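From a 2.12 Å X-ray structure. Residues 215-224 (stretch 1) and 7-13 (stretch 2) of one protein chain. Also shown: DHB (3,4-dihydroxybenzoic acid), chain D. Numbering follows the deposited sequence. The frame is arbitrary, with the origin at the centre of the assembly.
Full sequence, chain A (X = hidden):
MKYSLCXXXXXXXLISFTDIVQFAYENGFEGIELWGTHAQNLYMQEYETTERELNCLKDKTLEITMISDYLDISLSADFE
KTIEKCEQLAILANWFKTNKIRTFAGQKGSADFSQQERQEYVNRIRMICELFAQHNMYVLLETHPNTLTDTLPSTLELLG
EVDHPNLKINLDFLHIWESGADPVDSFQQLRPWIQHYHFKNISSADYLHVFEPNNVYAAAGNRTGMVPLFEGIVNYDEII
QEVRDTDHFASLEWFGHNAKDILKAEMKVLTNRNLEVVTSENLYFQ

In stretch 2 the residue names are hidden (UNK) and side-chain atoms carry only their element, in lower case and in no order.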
ATOM      1  N   ASN A 215      -8.987  -1.374  -3.430  1.00 11.61           N
ATOM      2  CA  ASN A 215      -8.422  -2.040  -4.579  1.00 11.02           C
ATOM      3  C   ASN A 215      -7.108  -1.357  -5.011  1.00 10.14           C
ATOM      4  O   ASN A 215      -6.119  -2.038  -5.370  1.00  9.07           O
ATOM      5  CB  ASN A 215      -9.423  -2.103  -5.754  1.00 11.03           C
ATOM      6  CG  ASN A 215      -8.840  -2.833  -6.949  1.00 12.21           C
ATOM      7  OD1 ASN A 215      -8.580  -4.026  -6.878  1.00 13.05           O
ATOM      8  ND2 ASN A 215      -8.557  -2.107  -8.019  1.00 12.73           N
ATOM      9  N   VAL A 216      -7.110  -0.028  -4.969  1.00  9.64           N
ATOM     10  CA  VAL A 216      -5.926   0.764  -5.279  1.00  9.28           C
ATOM     11  C   VAL A 216      -4.767   0.455  -4.313  1.00  9.81           C
ATOM     12  O   VAL A 216      -3.618   0.298  -4.769  1.00  9.31           O
ATOM     13  CB  VAL A 216      -6.232   2.280  -5.316  1.00  9.84           C
ATOM     14  CG1 VAL A 216      -4.904   3.134  -5.331  1.00  8.04           C
ATOM     15  CG2 VAL A 216      -7.085   2.623  -6.547  1.00  8.60           C
ATOM     16  N   TYR A 217      -5.053   0.344  -3.005  1.00  9.05           N
ATOM     17  CA  TYR A 217      -3.971   0.159  -2.022  1.00 10.57           C
ATOM     18  C   TYR A 217      -3.395  -1.260  -1.974  1.00 11.10           C
ATOM     19  O   TYR A 217      -2.256  -1.424  -1.540  1.00 11.94           O
ATOM     20  CB  TYR A 217      -4.366   0.593  -0.592  1.00  9.91           C
ATOM     21  CG  TYR A 217      -4.994   1.974  -0.532  1.00 13.42           C
ATOM     22  CD1 TYR A 217      -4.536   3.024  -1.359  1.00 14.84           C
ATOM     23  CD2 TYR A 217      -6.036   2.236   0.375  1.00 14.04           C
ATOM     24  CE1 TYR A 217      -5.144   4.312  -1.311  1.00 16.36           C
ATOM     25  CE2 TYR A 217      -6.619   3.503   0.439  1.00 16.47           C
ATOM     26  CZ  TYR A 217      -6.195   4.521  -0.406  1.00 17.54           C
ATOM     27  OH  TYR A 217      -6.822   5.758  -0.293  1.00 21.87           O
ATOM     28  N   ALA A 218      -4.198  -2.258  -2.367  1.00 10.18           N
ATOM     29  CA  ALA A 218      -3.785  -3.681  -2.410  1.00 10.03           C
ATOM     30  C   ALA A 218      -2.788  -3.954  -3.557  1.00  9.53           C
ATOM     31  O   ALA A 218      -3.042  -3.569  -4.709  1.00  9.51           O
ATOM     32  CB  ALA A 218      -5.036  -4.609  -2.542  1.00  8.50           C
ATOM     33  N   ALA A 219      -1.671  -4.608  -3.239  1.00  9.50           N
ATOM     34  CA  ALA A 219      -0.644  -4.947  -4.246  1.00 10.86           C
ATOM     35  C   ALA A 219      -1.223  -5.811  -5.364  1.00 10.96           C
ATOM     36  O   ALA A 219      -0.870  -5.635  -6.525  1.00 12.74           O
ATOM     37  CB  ALA A 219       0.518  -5.660  -3.619  1.00  9.49           C
ATOM     38  N   ALA A 220      -2.113  -6.737  -5.021  1.00 10.15           N
ATOM     39  CA  ALA A 220      -2.645  -7.627  -6.025  1.00 11.49           C
ATOM     40  C   ALA A 220      -3.941  -7.055  -6.600  1.00 11.34           C
ATOM     41  O   ALA A 220      -4.674  -7.762  -7.276  1.00 12.57           O
ATOM     42  CB  ALA A 220      -2.863  -9.086  -5.452  1.00  8.84           C
ATOM     43  N   GLY A 221      -4.233  -5.789  -6.324  1.00 11.42           N
ATOM     44  CA  GLY A 221      -5.479  -5.181  -6.793  1.00 11.63           C
ATOM     45  C   GLY A 221      -5.602  -5.144  -8.324  1.00 13.28           C
ATOM     46  O   GLY A 221      -4.603  -5.048  -9.044  1.00 12.19           O
ATOM     47  N   ASN A 222      -6.840  -5.220  -8.806  1.00 13.55           N
ATOM     48  CA  ASN A 222      -7.154  -5.194 -10.230  1.00 14.36           C
ATOM     49  C   ASN A 222      -6.785  -3.846 -10.889  1.00 13.98           C
ATOM     50  O   ASN A 222      -7.119  -2.774 -10.354  1.00 14.49           O
ATOM     51  CB  ASN A 222      -8.663  -5.436 -10.364  1.00 15.11           C
ATOM     52  CG  ASN A 222      -9.086  -5.759 -11.788  1.00 17.32           C
ATOM     53  OD1 ASN A 222      -8.242  -5.936 -12.681  1.00 19.08           O
ATOM     54  ND2 ASN A 222     -10.412  -5.855 -12.006  1.00 17.28           N
ATOM     55  N   ARG A 223      -6.084  -3.882 -12.022  1.00 13.55           N
ATOM     56  CA  ARG A 223      -5.741  -2.645 -12.762  1.00 12.89           C
ATOM     57  C   ARG A 223      -6.437  -2.582 -14.131  1.00 13.47           C
ATOM     58  O   ARG A 223      -6.241  -1.624 -14.874  1.00 14.28           O
ATOM     59  CB  ARG A 223      -4.213  -2.478 -12.929  1.00 12.50           C
ATOM     60  CG  ARG A 223      -3.397  -2.637 -11.596  1.00 10.63           C
ATOM     61  CD  ARG A 223      -3.797  -1.617 -10.518  1.00  8.25           C
ATOM     62  NE  ARG A 223      -3.077  -1.849  -9.271  1.00 10.12           N
ATOM     63  CZ  ARG A 223      -3.643  -1.930  -8.072  1.00  8.80           C
ATOM     64  NH1 ARG A 223      -4.946  -1.780  -7.918  1.00 12.12           N
ATOM     65  NH2 ARG A 223      -2.893  -2.157  -7.027  1.00 12.45           N
ATOM     66  N   THR A 224      -7.251  -3.580 -14.448  1.00 13.08           N
ATOM     67  CA  THR A 224      -7.969  -3.629 -15.737  1.00 14.58           C
ATOM     68  C   THR A 224      -8.736  -2.349 -15.994  1.00 14.50           C
ATOM     69  O   THR A 224      -9.402  -1.829 -15.092  1.00 15.50           O
ATOM     70  CB  THR A 224      -8.955  -4.812 -15.777  1.00 15.02           C
ATOM     71  OG1 THR A 224      -8.204  -6.002 -15.654  1.00 15.64           O
ATOM     72  CG2 THR A 224      -9.760  -4.903 -17.106  1.00 16.24           C
ATOM     73  N   UNK A   7       3.861  10.587  -5.862  1.00  9.89           N
ATOM     74  CA  UNK A   7       4.617   9.455  -5.280  1.00  9.76           C
ATOM     75  C   UNK A   7       3.727   8.246  -4.920  1.00  9.81           C
ATOM     76  O   UNK A   7       4.227   7.140  -4.865  1.00  8.95           O
ATOM     77  c   UNK A   7       5.485   9.891  -4.085  1.00  9.01           C
ATOM     78  o   UNK A   7       4.654  10.168  -2.956  1.00  9.47           O
ATOM     79  c   UNK A   7       6.311  11.155  -4.458  1.00  8.10           C
ATOM     80  N   UNK A   8       2.411   8.455  -4.734  1.00  8.91           N
ATOM     81  CA  UNK A   8       1.497   7.315  -4.571  1.00  9.73           C
ATOM     82  C   UNK A   8       1.551   6.314  -5.767  1.00 10.17           C
ATOM     83  O   UNK A   8       1.291   5.140  -5.588  1.00  9.18           O
ATOM     84  c   UNK A   8      -0.620   8.428  -5.566  1.00  8.16           C
ATOM     85  c   UNK A   8      -2.254   7.116  -3.137  1.00 11.31           C
ATOM     86  c   UNK A   8       0.030   7.773  -4.305  1.00 10.58           C
ATOM     87  c   UNK A   8      -0.811   6.632  -3.685  1.00  9.58           C
ATOM     88  N   UNK A   9       1.934   6.780  -6.967  1.00  9.50           N
ATOM     89  CA  UNK A   9       2.074   5.884  -8.129  1.00  9.27           C
ATOM     90  C   UNK A   9       3.130   4.817  -7.890  1.00 10.41           C
ATOM     91  O   UNK A   9       3.162   3.793  -8.590  1.00  9.67           O
ATOM     92  c   UNK A   9       2.409   6.696  -9.427  1.00  9.16           C
ATOM     93  o   UNK A   9       1.340   7.599  -9.704  1.00  9.95           O
ATOM     94  N   UNK A  10       4.017   5.072  -6.920  1.00 10.31           N
ATOM     95  CA  UNK A  10       5.162   4.170  -6.642  1.00 10.58           C
ATOM     96  C   UNK A  10       4.972   3.374  -5.345  1.00 10.07           C
ATOM     97  O   UNK A  10       5.938   2.815  -4.825  1.00 10.08           O
ATOM     98  c   UNK A  10       6.249   6.946  -8.163  1.00 14.68           C
ATOM     99  c   UNK A  10       7.281   6.869 -10.363  1.00 16.92           C
ATOM    100  c   UNK A  10       6.774   5.683  -7.863  1.00 12.81           C
ATOM    101  c   UNK A  10       6.493   7.541  -9.410  1.00 16.32           C
ATOM    102  c   UNK A  10       7.554   5.014  -8.822  1.00 13.97           C
ATOM    103  c   UNK A  10       7.823   5.601 -10.068  1.00 15.60           C
ATOM    104  c   UNK A  10       6.451   5.013  -6.570  1.00 11.26           C
ATOM    105  N   UNK A  11       3.731   3.325  -4.831  1.00  8.84           N
ATOM    106  CA  UNK A  11       3.436   2.722  -3.494  1.00  9.10           C
ATOM    107  C   UNK A  11       3.746   1.214  -3.434  1.00  9.57           C
ATOM    108  O   UNK A  11       3.871   0.654  -2.344  1.00 10.84           O
ATOM    109  c   UNK A  11      -0.507   2.796  -4.052  1.00  9.55           C
ATOM    110  c   UNK A  11       1.960   2.981  -3.125  1.00  8.04           C
ATOM    111  n   UNK A  11      -1.355   2.018  -4.982  1.00 10.24           N
ATOM    112  n   UNK A  11      -1.946   1.252  -7.085  1.00  8.12           N
ATOM    113  n   UNK A  11      -0.329   2.873  -6.890  1.00  8.82           N
ATOM    114  c   UNK A  11       0.930   2.148  -4.013  1.00 10.32           C
ATOM    115  c   UNK A  11      -1.203   2.037  -6.317  1.00 10.63           C
ATOM    116  N   UNK A  12       3.822   0.560  -4.602  1.00  9.17           N
ATOM    117  CA  UNK A  12       4.112  -0.871  -4.689  1.00  9.67           C
ATOM    118  C   UNK A  12       5.475  -1.246  -5.282  1.00  9.70           C
ATOM    119  O   UNK A  12       5.678  -2.361  -5.793  1.00  9.59           O
ATOM    120  c   UNK A  12      -0.480  -1.225  -4.362  1.00 11.36           C
ATOM    121  n   UNK A  12       0.048  -1.504  -3.181  1.00 11.24           N
ATOM    122  n   UNK A  12       0.488  -1.214  -5.260  1.00  9.85           N
ATOM    123  c   UNK A  12       1.677  -1.541  -4.655  1.00  9.61           C
ATOM    124  c   UNK A  12       2.971  -1.609  -5.406  1.00 10.19           C
ATOM    125  c   UNK A  12       1.399  -1.702  -3.335  1.00 10.18           C
ATOM    126  N   UNK A  13       6.437  -0.342  -5.153  1.00  9.72           N
ATOM    127  CA  UNK A  13       7.779  -0.673  -5.577  1.00 10.98           C
ATOM    128  C   UNK A  13       8.810  -0.031  -4.641  1.00 11.32           C
ATOM    129  O   UNK A  13       8.522   0.962  -3.967  1.00 11.55           O
ATOM    130  c   UNK A  13       7.991  -0.271  -7.058  1.00 11.67           C
ATOM    131  n   UNK A  13       8.665   1.821  -9.585  1.00 13.46           N
ATOM    132  c   UNK A  13       7.638   1.528  -8.816  1.00 17.32           C
ATOM    133  o   UNK A  13       6.468   1.540  -9.236  1.00 20.88           O
ATOM    134  c   UNK A  13       7.960   1.212  -7.326  1.00 12.24           C
TER
HETATM  135  C1  DHB D 289      -6.783   7.862  -3.867  1.00 18.25           C
HETATM  136  C2  DHB D 289      -7.078   8.837  -4.815  1.00 18.29           C
HETATM  137  C3  DHB D 289      -7.941   8.553  -5.878  1.00 18.33           C
HETATM  138  O3  DHB D 289      -8.283   9.461  -6.847  1.00 15.67           O
HETATM  139  C4  DHB D 289      -8.546   7.221  -5.948  1.00 20.66           C
HETATM  140  O4  DHB D 289      -9.382   6.987  -6.985  1.00 20.45           O
HETATM  141  C5  DHB D 289      -8.267   6.263  -4.977  1.00 19.34           C
HETATM  142  C6  DHB D 289      -7.376   6.599  -3.942  1.00 20.09           C
HETATM  143  C   DHB D 289      -5.823   8.201  -2.738  1.00 18.97           C
HETATM  144  O1  DHB D 289      -5.537   7.413  -1.830  1.00 18.58           O
HETATM  145  O2  DHB D 289      -5.231   9.393  -2.721  1.00 18.36           O
HETATM  146  O   HOH W   1      -0.137  -2.455  -7.662  1.00 36.60           O

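At position 7 the side chain is one carbon carrying one oxygen and one further carbon, the branched hydroxyl pattern of threonine. Thr7 does not reach stretch 1, and its hydroxyl is hydrogen-bonded elsewhere in the structure.

Position 8 has four side-chain carbons and no heteroatom, forked at the first, with one arm two carbons long. This is isoleucine. CD1 of Ile8 lies 4.4 Å from CE1 of Tyr217, an apolar contact, and 3.5 Å from O1 of the ligand, whose carboxylate accepts a 2.6 Å hydrogen bond at that same O1 from OH of Tyr217.

Position 9 shows one carbon followed by one oxygen, which makes it serine; Ser9 is buried but out of reach of stretch 1. At position 10 one carbon leads to a ring of six carbons without a hydroxyl, hence phenylalanine. Phe10 likewise makes no contact with stretch 1, but it opens a type I turn that ends at position 13, closed by a 3.2 Å hydrogen bond from the backbone N of 13 to O of Phe10.

Position 11 carries three carbons, a nitrogen, and then a carbon bearing two more nitrogens, a guanidinium that sits against the end of the helix of stretch 1. The residue is arginine. Arg11 grips O of Val216 twice, from NE at 2.9 Å and NH2 at 3.0 Å, while CG1 of Val216 covers one face of the guanidinium. Its NH1 turns back to O of Ile8 at 3.1 Å, which helps fix the group in place.

Position 12 has one carbon and a five-membered ring of three carbons and two nitrogens, lying under Ala219: histidine. NE2 of His12 donates to O of Tyr217 at 2.8 Å, and CA of Ala219 stands 3.7 Å from the ring centroid, nearly along the ring normal.

Position 13 has three carbons, the third carrying one oxygen and one nitrogen. With three carbons rather than two it is glutamine, and Gln13 does not touch stretch 1.

The contact works through neighbouring side chains that read successive carbonyls, Arg11 taking Val216 and His12 taking Tyr217, where the helix gives way to a turn. Arg223 completes the site despite a like-charge approach of 3.5 Å between its NH2 and NH2 of Arg11. Its NH1 donates to O of Asn215 at 2.8 Å, and a water links its NH2 to ND1 of His12, lying 2.8 Å from each of these nitrogens.

Stretch 2 (7-13) TISFRHQ
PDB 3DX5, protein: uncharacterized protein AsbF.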